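Local coordinates for flagellar hook associated protein type 3 FlgL (Legionella pneumophila subsp. pneumophila, PDB 5YTI) that probably serves as a structural building block of the bacterial flagellum, as a flagellin-family hook-associated protein at the hook-filament junction, at residues A[68-73]-A[350-355]; A[124-129]-A[143-148]; A[184-189]-A[294-299]; A[224-229]-A[238-243]. One frame throughout, in Å; residues are numbered along the deposited sequence.

Interaction 1 (A[68-73]-A[350-355])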
loop_
_atom_site.group_PDB
_atom_site.type_symbol
_atom_site.label_atom_id
_atom_site.label_comp_id
_atom_site.label_asym_id
_atom_site.label_seq_id
_atom_site.Cartn_x
_atom_site.Cartn_y
_atom_site.Cartn_z
ATOM N N ALA A 68 -20.495 20.639 -11.804
ATOM C CA ALA A 68 -19.042 20.869 -11.838
ATOM C C ALA A 68 -18.256 19.676 -11.320
ATOM O O ALA A 68 -17.130 19.410 -11.748
ATOM C CB ALA A 68 -18.680 22.102 -11.034
ATOM N N ALA A 69 -18.847 18.967 -10.371
ATOM C CA ALA A 69 -18.242 17.758 -9.830
ATOM C C ALA A 69 -18.256 16.646 -10.872
ATOM O O ALA A 69 -17.230 16.036 -11.183
ATOM C CB ALA A 69 -19.003 17.317 -8.595
ATOM N N ASP A 70 -19.440 16.399 -11.408
ATOM C CA ASP A 70 -19.626 15.444 -12.470
ATOM C C ASP A 70 -18.571 15.660 -13.532
ATOM O O ASP A 70 -18.057 14.710 -14.078
ATOM C CB ASP A 70 -21.026 15.593 -13.062
ATOM C CG ASP A 70 -21.555 14.312 -13.667
ATOM O OD1 ASP A 70 -21.058 13.949 -14.761
ATOM O OD2 ASP A 70 -22.499 13.709 -13.070
ATOM N N SER A 71 -18.205 16.903 -13.810
ATOM C CA SER A 71 -17.273 17.157 -14.911
ATOM C C SER A 71 -15.808 16.971 -14.582
ATOM O O SER A 71 -15.062 16.398 -15.392
ATOM C CB SER A 71 -17.502 18.535 -15.487
ATOM O OG SER A 71 -18.501 18.384 -16.461
ATOM N N ALA A 72 -15.401 17.464 -13.409
ATOM C CA ALA A 72 -14.028 17.300 -12.921
ATOM C C ALA A 72 -13.686 15.821 -12.783
ATOM O O ALA A 72 -12.568 15.412 -13.049
ATOM C CB ALA A 72 -13.841 18.015 -11.583
ATOM N N LEU A 73 -14.669 15.032 -12.368
ATOM C CA LEU A 73 -14.474 13.612 -12.144
ATOM C C LEU A 73 -14.359 12.807 -13.434
ATOM O O LEU A 73 -13.551 11.901 -13.523
ATOM C CB LEU A 73 -15.617 13.051 -11.290
ATOM C CG LEU A 73 -15.352 12.825 -9.796
ATOM C CD1 LEU A 73 -14.632 13.982 -9.110
ATOM C CD2 LEU A 73 -16.672 12.536 -9.109
ATOM N N ASN A 350 -22.080 7.715 -9.297
ATOM C CA ASN A 350 -23.415 7.148 -9.081
ATOM C C ASN A 350 -24.107 7.899 -7.933
ATOM O O ASN A 350 -25.336 8.021 -7.921
ATOM C CB ASN A 350 -23.395 5.624 -8.877
ATOM C CG ASN A 350 -23.307 4.846 -10.198
ATOM O OD1 ASN A 350 -23.981 5.160 -11.184
ATOM N ND2 ASN A 350 -22.478 3.813 -10.211
ATOM N N GLN A 351 -23.323 8.435 -6.992
ATOM C CA GLN A 351 -23.873 9.332 -5.942
ATOM C C GLN A 351 -24.406 10.644 -6.560
ATOM O O GLN A 351 -25.374 11.208 -6.066
ATOM C CB GLN A 351 -22.831 9.631 -4.825
ATOM C CG GLN A 351 -22.751 8.577 -3.704
ATOM C CD GLN A 351 -21.958 9.033 -2.476
ATOM O OE1 GLN A 351 -20.801 9.473 -2.580
ATOM N NE2 GLN A 351 -22.588 8.932 -1.300
ATOM N N LEU A 352 -23.767 11.101 -7.639
ATOM C CA LEU A 352 -24.138 12.336 -8.317
ATOM C C LEU A 352 -25.363 12.172 -9.184
ATOM O O LEU A 352 -26.293 12.964 -9.068
ATOM C CB LEU A 352 -22.989 12.870 -9.167
ATOM C CG LEU A 352 -21.723 13.271 -8.389
ATOM C CD1 LEU A 352 -20.587 13.659 -9.332
ATOM C CD2 LEU A 352 -22.024 14.399 -7.405
ATOM N N GLU A 353 -25.391 11.163 -10.048
ATOM C CA GLU A 353 -26.599 10.921 -10.833
ATOM C C GLU A 353 -27.780 10.656 -9.861
ATOM O O GLU A 353 -28.931 10.952 -10.173
ATOM C CB GLU A 353 -26.411 9.828 -11.924
ATOM C CG GLU A 353 -25.419 10.187 -13.058
ATOM C CD GLU A 353 -25.809 11.399 -13.953
ATOM O OE1 GLU A 353 -25.460 11.378 -15.152
ATOM O OE2 GLU A 353 -26.426 12.395 -13.501
ATOM N N THR A 354 -27.496 10.166 -8.660
ATOM C CA THR A 354 -28.506 10.166 -7.590
ATOM C C THR A 354 -28.973 11.576 -7.209
ATOM O O THR A 354 -30.176 11.828 -7.097
ATOM C CB THR A 354 -27.988 9.457 -6.324
ATOM O OG1 THR A 354 -28.656 8.206 -6.204
ATOM C CG2 THR A 354 -28.224 10.285 -5.034
ATOM N N ALA A 355 -28.020 12.480 -6.993
ATOM C CA ALA A 355 -28.320 13.833 -6.567
ATOM C C ALA A 355 -29.074 14.677 -7.632
ATOM O O ALA A 355 -29.873 15.536 -7.272
ATOM C CB ALA A 355 -27.038 14.523 -6.130
#
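L352 reaches from helix 316-374 to helix 49-96 in the long antiparallel helical pairing of this flagellin-family protein, one partner coming from the N-terminal helical region and the other from near the C-terminal end of the model. The axes of 68-73 and 350-355 run 156° apart in direction and stay 10.3 Å from each other at closest, and L352 spans most of the gap. It does so with one branch: its CD1 lies 3.6 Å from the backbone N of D70. The same CD1 also meets two neighbours one turn apart, CB of A69 and CD2 of L73, each 4.1 Å away. With CG of L352 anti to its carbonyl carbon (chi1 -63°) and CD1 carried onward by chi2, the branch ends against the backbone of the facing helix. D70 passes L352 in the opposite direction, and its OD2 comes 4.0 Å from CB of L352. At the outer border D70 and E353 cross at about a right angle, their carboxylate planes 62° apart, with OD2 of D70 and OE2 of E353 4.2 Å apart. The other carboxylate oxygen of D70, OD1, forms a salt bridge with R74 in its own helix. L352 also packs on V167 of strand 164-168 and V173 of strand 171-174. Cohesion between the two segments is therefore apolar and centred on L352, whereas the facing carboxylates would probably repel each other, which the salt bridge of D70 to R74 may partly offset.

Interaction 2 (A[124-129]-A[143-148])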
loop_
_atom_site.group_PDB
_atom_site.type_symbol
_atom_site.label_atom_id
_atom_site.label_comp_id
_atom_site.label_asym_id
_atom_site.label_seq_id
_atom_site.Cartn_x
_atom_site.Cartn_y
_atom_site.Cartn_z
ATOM N N TYR A 124 0.838 12.755 -16.759
ATOM C CA TYR A 124 -0.504 12.465 -16.219
ATOM C C TYR A 124 -0.597 12.866 -14.755
ATOM O O TYR A 124 -1.573 13.477 -14.322
ATOM C CB TYR A 124 -0.884 10.989 -16.386
ATOM C CG TYR A 124 -0.864 10.448 -17.818
ATOM C CD1 TYR A 124 -1.217 11.239 -18.910
ATOM C CD2 TYR A 124 -0.530 9.137 -18.064
ATOM C CE1 TYR A 124 -1.212 10.748 -20.207
ATOM C CE2 TYR A 124 -0.522 8.631 -19.353
ATOM C CZ TYR A 124 -0.862 9.438 -20.423
ATOM O OH TYR A 124 -0.829 8.908 -21.690
ATOM N N ALA A 125 0.430 12.552 -13.987
ATOM C CA ALA A 125 0.410 12.928 -12.586
ATOM C C ALA A 125 0.407 14.438 -12.435
ATOM O O ALA A 125 -0.115 14.971 -11.462
ATOM C CB ALA A 125 1.596 12.338 -11.863
ATOM N N ASN A 126 0.998 15.134 -13.398
ATOM C CA ASN A 126 1.147 16.582 -13.285
ATOM C C ASN A 126 0.144 17.326 -14.176
ATOM O O ASN A 126 0.351 18.506 -14.525
ATOM C CB ASN A 126 2.588 17.001 -13.618
ATOM C CG ASN A 126 3.587 16.535 -12.583
ATOM O OD1 ASN A 126 3.332 16.583 -11.389
ATOM N ND2 ASN A 126 4.729 16.072 -13.038
ATOM N N THR A 127 -0.942 16.651 -14.538
ATOM C CA THR A 127 -1.971 17.275 -15.346
ATOM C C THR A 127 -2.669 18.428 -14.643
ATOM O O THR A 127 -2.971 18.349 -13.430
ATOM C CB THR A 127 -3.093 16.305 -15.659
ATOM O OG1 THR A 127 -2.550 15.136 -16.247
ATOM C CG2 THR A 127 -4.052 16.939 -16.604
ATOM N N LYS A 128 -2.959 19.470 -15.428
ATOM C CA LYS A 128 -3.805 20.574 -14.990
ATOM C C LYS A 128 -5.250 20.322 -15.429
ATOM O O LYS A 128 -5.489 19.816 -16.528
ATOM C CB LYS A 128 -3.294 21.888 -15.557
ATOM C CG LYS A 128 -1.885 22.213 -15.102
ATOM C CD LYS A 128 -1.381 23.501 -15.738
ATOM C CE LYS A 128 -0.105 24.012 -15.072
ATOM N NZ LYS A 128 0.152 25.466 -15.332
ATOM N N ASP A 129 -6.206 20.633 -14.549
ATOM C CA ASP A 129 -7.625 20.572 -14.914
ATOM C C ASP A 129 -8.077 21.946 -15.427
ATOM O O ASP A 129 -7.236 22.820 -15.725
ATOM C CB ASP A 129 -8.535 19.954 -13.800
ATOM C CG ASP A 129 -8.560 20.751 -12.473
ATOM O OD1 ASP A 129 -7.567 21.401 -12.102
ATOM O OD2 ASP A 129 -9.588 20.680 -11.762
ATOM N N THR A 143 0.843 24.188 -6.915
ATOM C CA THR A 143 2.111 23.438 -6.778
ATOM C C THR A 143 2.118 22.171 -7.651
ATOM O O THR A 143 1.199 21.387 -7.584
ATOM C CB THR A 143 2.361 23.039 -5.318
ATOM O OG1 THR A 143 2.237 24.199 -4.500
ATOM C CG2 THR A 143 3.739 22.457 -5.122
ATOM N N GLN A 144 3.152 21.989 -8.473
ATOM C CA GLN A 144 3.257 20.835 -9.354
ATOM C C GLN A 144 3.377 19.625 -8.441
ATOM O O GLN A 144 4.173 19.625 -7.494
ATOM C CB GLN A 144 4.493 20.967 -10.267
ATOM C CG GLN A 144 4.453 20.163 -11.570
ATOM C CD GLN A 144 5.803 20.053 -12.278
ATOM O OE1 GLN A 144 6.744 19.481 -11.752
ATOM N NE2 GLN A 144 5.884 20.576 -13.488
ATOM N N PRO A 145 2.545 18.607 -8.665
ATOM C CA PRO A 145 2.513 17.554 -7.643
ATOM C C PRO A 145 3.745 16.659 -7.574
ATOM O O PRO A 145 4.212 16.376 -6.480
ATOM C CB PRO A 145 1.255 16.741 -7.996
ATOM C CG PRO A 145 0.839 17.191 -9.349
ATOM C CD PRO A 145 1.343 18.595 -9.508
ATOM N N VAL A 146 4.249 16.210 -8.729
ATOM C CA VAL A 146 5.362 15.268 -8.782
ATOM C C VAL A 146 6.557 15.818 -9.541
ATOM O O VAL A 146 6.433 16.205 -10.723
ATOM C CB VAL A 146 4.945 13.964 -9.454
ATOM C CG1 VAL A 146 6.003 12.891 -9.224
ATOM C CG2 VAL A 146 3.616 13.485 -8.894
ATOM N N SER A 147 7.702 15.839 -8.846
ATOM C CA SER A 147 8.986 16.256 -9.414
ATOM C C SER A 147 10.113 15.355 -8.904
ATOM O O SER A 147 9.882 14.506 -8.049
ATOM C CB SER A 147 9.293 17.694 -9.029
ATOM O OG SER A 147 9.567 17.794 -7.639
ATOM N N LEU A 148 11.331 15.570 -9.399
ATOM C CA LEU A 148 12.487 14.739 -9.053
ATOM C C LEU A 148 13.620 15.533 -8.382
ATOM O O LEU A 148 14.329 16.274 -9.055
ATOM C CB LEU A 148 12.977 14.041 -10.335
ATOM C CG LEU A 148 14.469 13.769 -10.625
ATOM C CD1 LEU A 148 14.699 12.303 -11.005
ATOM C CD2 LEU A 148 15.008 14.710 -11.712
#
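The side-chain amide of N126 lies stacked against that of Q144, their planes 22° apart, with the amide carbon CD of Q144 4.2 Å from CG of N126 and the two side chains crossing obliquely. The ends of the N126 amide are taken up by the backbone of V146. Its OD1 accepts from N of V146 at 2.8 Å, in the carbonyl plane and nearly straight at 161°, while its ND2 donates to O of V146 at 2.9 Å, on a lone pair of that carbonyl, which itself lies slightly out of the N126 amide plane. Gripped at both ends by one residue, the amide is fixed in rotation; a chi1 of -68° puts CG anti to the carbonyl carbon, beside the backbone N. N126 is the first residue to leave helical geometry after helix 104-125, and V146 opens strand 146-148 of a small two-stranded antiparallel sheet, so the paired bonds join the end of the helix to the start of the strand. CG of P145 lies beside the helix end, 3.2 Å from O of A125. CB of A125 touches CG2 of V146 at 3.8 Å, while P145 also rests on Y134 and Y156.

Interaction 3 (A[184-189]-A[294-299])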
loop_
_atom_site.group_PDB
_atom_site.type_symbol
_atom_site.label_atom_id
_atom_site.label_comp_id
_atom_site.label_asym_id
_atom_site.label_seq_id
_atom_site.Cartn_x
_atom_site.Cartn_y
_atom_site.Cartn_z
HETATM N N MSE A 184 1.924 7.482 -5.447
HETATM C CA MSE A 184 3.138 7.298 -4.627
HETATM C C MSE A 184 3.160 6.127 -3.670
HETATM O O MSE A 184 4.181 5.449 -3.523
HETATM C CB MSE A 184 3.486 8.543 -3.828
HETATM C CG MSE A 184 3.333 9.826 -4.643
HETATM SE SE MSE A 184 4.827 10.171 -5.890
HETATM C CE MSE A 184 6.262 9.844 -4.584
ATOM N N ARG A 185 2.074 5.872 -2.967
ATOM C CA ARG A 185 2.125 4.850 -1.929
ATOM C C ARG A 185 1.477 3.582 -2.421
ATOM O O ARG A 185 0.262 3.465 -2.432
ATOM C CB ARG A 185 1.417 5.337 -0.680
ATOM C CG ARG A 185 1.780 6.748 -0.271
ATOM C CD ARG A 185 3.270 7.000 -0.318
ATOM N NE ARG A 185 3.571 8.288 0.296
ATOM C CZ ARG A 185 4.802 8.713 0.544
ATOM N NH1 ARG A 185 5.845 7.961 0.211
ATOM N NH2 ARG A 185 4.997 9.887 1.128
ATOM N N ILE A 186 2.312 2.647 -2.853
ATOM C CA ILE A 186 1.878 1.381 -3.436
ATOM C C ILE A 186 2.911 0.424 -2.948
ATOM O O ILE A 186 4.099 0.695 -3.062
ATOM C CB ILE A 186 1.942 1.413 -4.955
ATOM C CG1 ILE A 186 1.134 2.587 -5.461
ATOM C CG2 ILE A 186 1.436 0.116 -5.537
ATOM C CD1 ILE A 186 0.987 2.598 -6.957
ATOM N N PRO A 187 2.478 -0.679 -2.362
ATOM C CA PRO A 187 3.511 -1.454 -1.726
ATOM C C PRO A 187 4.326 -2.214 -2.758
ATOM O O PRO A 187 3.821 -2.636 -3.835
ATOM C CB PRO A 187 2.734 -2.403 -0.792
ATOM C CG PRO A 187 1.303 -1.952 -0.854
ATOM C CD PRO A 187 1.159 -1.299 -2.202
ATOM N N SER A 188 5.600 -2.354 -2.412
ATOM C CA SER A 188 6.571 -3.061 -3.222
ATOM C C SER A 188 6.451 -4.548 -3.021
ATOM O O SER A 188 5.764 -5.021 -2.106
ATOM C CB SER A 188 7.969 -2.640 -2.819
ATOM O OG SER A 188 8.145 -2.778 -1.408
ATOM N N GLY A 189 7.161 -5.293 -3.856
ATOM C CA GLY A 189 7.130 -6.745 -3.795
ATOM C C GLY A 189 5.764 -7.210 -4.241
ATOM O O GLY A 189 5.084 -6.549 -5.071
ATOM N N GLU A 294 6.266 2.688 -2.314
ATOM C CA GLU A 294 7.179 3.049 -3.387
ATOM C C GLU A 294 6.375 3.441 -4.628
ATOM O O GLU A 294 5.537 2.647 -5.094
ATOM C CB GLU A 294 8.160 1.885 -3.669
ATOM C CG GLU A 294 8.434 1.646 -5.154
ATOM C CD GLU A 294 9.644 0.765 -5.460
ATOM O OE1 GLU A 294 9.809 -0.285 -4.830
ATOM O OE2 GLU A 294 10.416 1.102 -6.387
ATOM N N SER A 295 6.651 4.647 -5.157
ATOM C CA SER A 295 5.920 5.232 -6.319
ATOM C C SER A 295 5.950 4.381 -7.555
ATOM O O SER A 295 6.878 3.626 -7.763
ATOM C CB SER A 295 6.463 6.630 -6.699
ATOM O OG SER A 295 7.849 6.644 -7.047
ATOM N N ILE A 296 4.933 4.497 -8.385
ATOM C CA ILE A 296 4.978 3.809 -9.657
ATOM C C ILE A 296 6.237 4.249 -10.338
ATOM O O ILE A 296 6.902 3.482 -11.005
ATOM C CB ILE A 296 3.856 4.226 -10.593
ATOM C CG1 ILE A 296 2.512 3.899 -9.985
ATOM C CG2 ILE A 296 3.967 3.497 -11.913
ATOM C CD1 ILE A 296 1.453 4.871 -10.481
ATOM N N PHE A 297 6.551 5.518 -10.176
ATOM C CA PHE A 297 7.678 6.096 -10.859
ATOM C C PHE A 297 8.970 5.338 -10.612
ATOM O O PHE A 297 9.599 4.905 -11.569
ATOM C CB PHE A 297 7.798 7.546 -10.489
ATOM C CG PHE A 297 6.503 8.280 -10.614
ATOM C CD1 PHE A 297 5.864 8.347 -11.833
ATOM C CD2 PHE A 297 5.911 8.879 -9.507
ATOM C CE1 PHE A 297 4.673 9.019 -11.957
ATOM C CE2 PHE A 297 4.720 9.556 -9.627
ATOM C CZ PHE A 297 4.095 9.624 -10.854
ATOM N N SER A 298 9.374 5.140 -9.364
ATOM C CA SER A 298 10.586 4.356 -9.154
ATOM C C SER A 298 10.413 2.903 -9.666
ATOM O O SER A 298 11.370 2.346 -10.166
ATOM C CB SER A 298 11.137 4.447 -7.715
ATOM O OG SER A 298 10.397 3.651 -6.840
ATOM N N THR A 299 9.212 2.320 -9.616
ATOM C CA THR A 299 8.984 0.988 -10.224
ATOM C C THR A 299 9.431 0.974 -11.700
ATOM O O THR A 299 10.115 0.053 -12.170
ATOM C CB THR A 299 7.507 0.505 -10.146
ATOM O OG1 THR A 299 7.181 0.066 -8.829
ATOM C CG2 THR A 299 7.285 -0.672 -11.070
#
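The selenium of M184, a selenomethionine, meets the ring of F297 at its edge and in its plane: SE lies 3.8 Å from CE2 of F297, 88° off the ring normal. This Met-aromatic contact brings the two side chains together at about a right angle. The M184 chain bends at chi2 and chi3, and the methyl CE ends 3.9 Å from CB of S295. Backbone joins the segments as well, since N of E294 donates to O of I186 at 3.0 Å, tilted out of the carbonyl plane. O of M184 lies 3.3 Å from CA of S295, a CA-H...O contact. Here the loop that follows helix 179-184 passes the start of helix 296-307. S295 is the N-cap of that helix: its OG, set between the backbone N and the carbonyl carbon (chi1 59°), accepts from N of S298 at an almost straight 171°. E294, just before the cap, takes the hydroxyl of S298 on OE2, 2.6 Å from OG, on the anti side of the carboxylate; its OE1 forms a salt bridge with R302 and lies beside CB of S188. CD1 of I186 touches CG1 of I296 at 3.6 Å, the former residue also packing on A334 and H337 and the latter on L121. R185 forms a salt bridge through NH2 with D180 of the second subunit.

Interaction 4 (A[224-229]-A[238-243])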
loop_
_atom_site.group_PDB
_atom_site.type_symbol
_atom_site.label_atom_id
_atom_site.label_comp_id
_atom_site.label_asym_id
_atom_site.label_seq_id
_atom_site.Cartn_x
_atom_site.Cartn_y
_atom_site.Cartn_z
ATOM N N TYR A 224 14.599 -10.732 6.646
ATOM C CA TYR A 224 15.022 -12.116 6.537
ATOM C C TYR A 224 16.190 -12.205 5.601
ATOM O O TYR A 224 16.305 -11.439 4.671
ATOM C CB TYR A 224 13.860 -13.004 6.022
ATOM C CG TYR A 224 12.726 -13.196 7.013
ATOM C CD1 TYR A 224 12.791 -14.168 7.968
ATOM C CD2 TYR A 224 11.597 -12.397 6.971
ATOM C CE1 TYR A 224 11.764 -14.339 8.884
ATOM C CE2 TYR A 224 10.559 -12.554 7.866
ATOM C CZ TYR A 224 10.637 -13.535 8.830
ATOM O OH TYR A 224 9.601 -13.720 9.753
ATOM N N THR A 225 17.052 -13.161 5.851
ATOM C CA THR A 225 18.145 -13.427 4.974
ATOM C C THR A 225 18.141 -14.919 4.668
ATOM O O THR A 225 18.065 -15.773 5.565
ATOM C CB THR A 225 19.449 -12.957 5.628
ATOM O OG1 THR A 225 19.202 -11.708 6.312
ATOM C CG2 THR A 225 20.557 -12.810 4.563
HETATM N N MSE A 226 18.172 -15.210 3.378
HETATM C CA MSE A 226 18.178 -16.576 2.875
HETATM C C MSE A 226 19.559 -16.832 2.347
HETATM O O MSE A 226 20.066 -16.104 1.481
HETATM C CB MSE A 226 17.142 -16.738 1.759
HETATM C CG MSE A 226 16.996 -18.188 1.281
HETATM SE SE MSE A 226 15.800 -18.350 -0.286
HETATM C CE MSE A 226 14.382 -19.050 0.877
ATOM N N THR A 227 20.178 -17.872 2.865
ATOM C CA THR A 227 21.576 -18.123 2.615
ATOM C C THR A 227 21.644 -19.594 2.171
ATOM O O THR A 227 21.125 -20.493 2.866
ATOM C CB THR A 227 22.420 -17.796 3.898
ATOM O OG1 THR A 227 21.587 -17.852 5.064
ATOM C CG2 THR A 227 22.990 -16.348 3.885
ATOM N N PHE A 228 22.218 -19.833 0.992
ATOM C CA PHE A 228 22.470 -21.206 0.519
ATOM C C PHE A 228 23.863 -21.691 0.947
ATOM O O PHE A 228 24.877 -21.021 0.707
ATOM C CB PHE A 228 22.315 -21.296 -1.021
ATOM C CG PHE A 228 20.974 -20.832 -1.513
ATOM C CD1 PHE A 228 19.905 -21.683 -1.543
ATOM C CD2 PHE A 228 20.779 -19.530 -1.881
ATOM C CE1 PHE A 228 18.664 -21.242 -1.928
ATOM C CE2 PHE A 228 19.539 -19.078 -2.273
ATOM C CZ PHE A 228 18.478 -19.935 -2.288
ATOM N N ALA A 229 23.940 -22.844 1.597
ATOM C CA ALA A 229 25.259 -23.386 1.937
ATOM C C ALA A 229 25.244 -24.913 2.118
ATOM O O ALA A 229 24.261 -25.577 1.742
ATOM C CB ALA A 229 25.845 -22.666 3.161
ATOM N N VAL A 238 19.356 -24.916 2.397
ATOM C CA VAL A 238 18.708 -23.595 2.410
ATOM C C VAL A 238 18.451 -23.138 3.828
ATOM O O VAL A 238 17.785 -23.848 4.620
ATOM C CB VAL A 238 17.346 -23.629 1.672
ATOM C CG1 VAL A 238 16.559 -22.333 1.845
ATOM C CG2 VAL A 238 17.565 -23.892 0.208
HETATM N N MSE A 239 18.961 -21.950 4.146
HETATM C CA MSE A 239 18.816 -21.433 5.501
HETATM C C MSE A 239 18.160 -20.103 5.484
HETATM O O MSE A 239 18.321 -19.325 4.553
HETATM C CB MSE A 239 20.177 -21.397 6.160
HETATM C CG MSE A 239 20.486 -22.845 6.498
HETATM SE SE MSE A 239 22.249 -23.035 7.322
HETATM C CE MSE A 239 23.370 -22.495 5.783
ATOM N N VAL A 240 17.384 -19.849 6.523
ATOM C CA VAL A 240 16.742 -18.559 6.686
ATOM C C VAL A 240 16.770 -18.136 8.136
ATOM O O VAL A 240 16.464 -18.919 9.051
ATOM C CB VAL A 240 15.272 -18.588 6.191
ATOM C CG1 VAL A 240 14.523 -17.324 6.586
ATOM C CG2 VAL A 240 15.224 -18.753 4.684
ATOM N N SER A 241 17.136 -16.888 8.337
ATOM C CA SER A 241 17.101 -16.320 9.659
ATOM C C SER A 241 16.731 -14.872 9.470
ATOM O O SER A 241 16.536 -14.433 8.350
ATOM C CB SER A 241 18.462 -16.441 10.315
ATOM O OG SER A 241 19.348 -15.583 9.619
ATOM N N GLY A 242 16.650 -14.125 10.561
ATOM C CA GLY A 242 16.088 -12.794 10.487
ATOM C C GLY A 242 16.399 -12.018 11.736
ATOM O O GLY A 242 16.611 -12.592 12.795
ATOM N N THR A 243 16.407 -10.706 11.597
ATOM C CA THR A 243 16.864 -9.851 12.633
ATOM C C THR A 243 16.153 -10.180 13.913
ATOM O O THR A 243 16.808 -10.459 14.898
ATOM C CB THR A 243 16.588 -8.389 12.323
ATOM O OG1 THR A 243 16.950 -8.114 10.973
ATOM C CG2 THR A 243 17.382 -7.506 13.269
#
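V238, in strand 236-242, stands opposite F228, and the two side chains lie side by side, pointing the same way; CG2 of V238 is 3.6 Å from CE1 of F228. Its other branch, CG1, anti to the backbone N (chi1 172°), meets the CE methyl of M226, a selenomethionine. M239, another selenomethionine, forms a hydrogen-bonded antiparallel pair with T227: its N donates to O of T227 at 2.9 Å and its O accepts from N of T227 at the same length. The M239 side chain bends at chi3 and sets CE 3.6 Å from CB of A229. Next, V240 parts its branches, CG1 to CD1 of Y224 at 3.9 Å and CG2 to CG of M226. S241 repeats the bonded pairing with T225, its O receiving N of T225 at 2.9 Å and its N reaching O of T225. G242 then faces Y224, with CA atoms 4.1 Å apart. The hairpin of strands 224-230 and 236-242 is part of a five-stranded antiparallel sheet, between strands 285-290 and 246-249. Y224, M226, F228, V238 and V240 share one face, where M226 packs on I267 and V240 on F269 of strand 266-269.

How the interactions relate
Interaction 1 ties helix 49-96 to helix 316-374, elements near the two ends of the modelled chain, and the other three contacts all fall between its segments in sequence. Interaction 2 closes first along the chain; interaction 3 follows, with interaction 4 enclosed between its two segments. Interactions 2 and 3 touch, their centres about 17 Å apart: F297 of interaction 3 packs against interaction 2, joining helix 296-307 to the end of helix 104-125. The hairpin of interaction 4 belongs to a separate beta region, its centre about 53 Å from that of interaction 1 and on the opposite side of the chain's centre. Interaction 3 thus lies where the sheet-bearing excursion leaves and rejoins the helical rod.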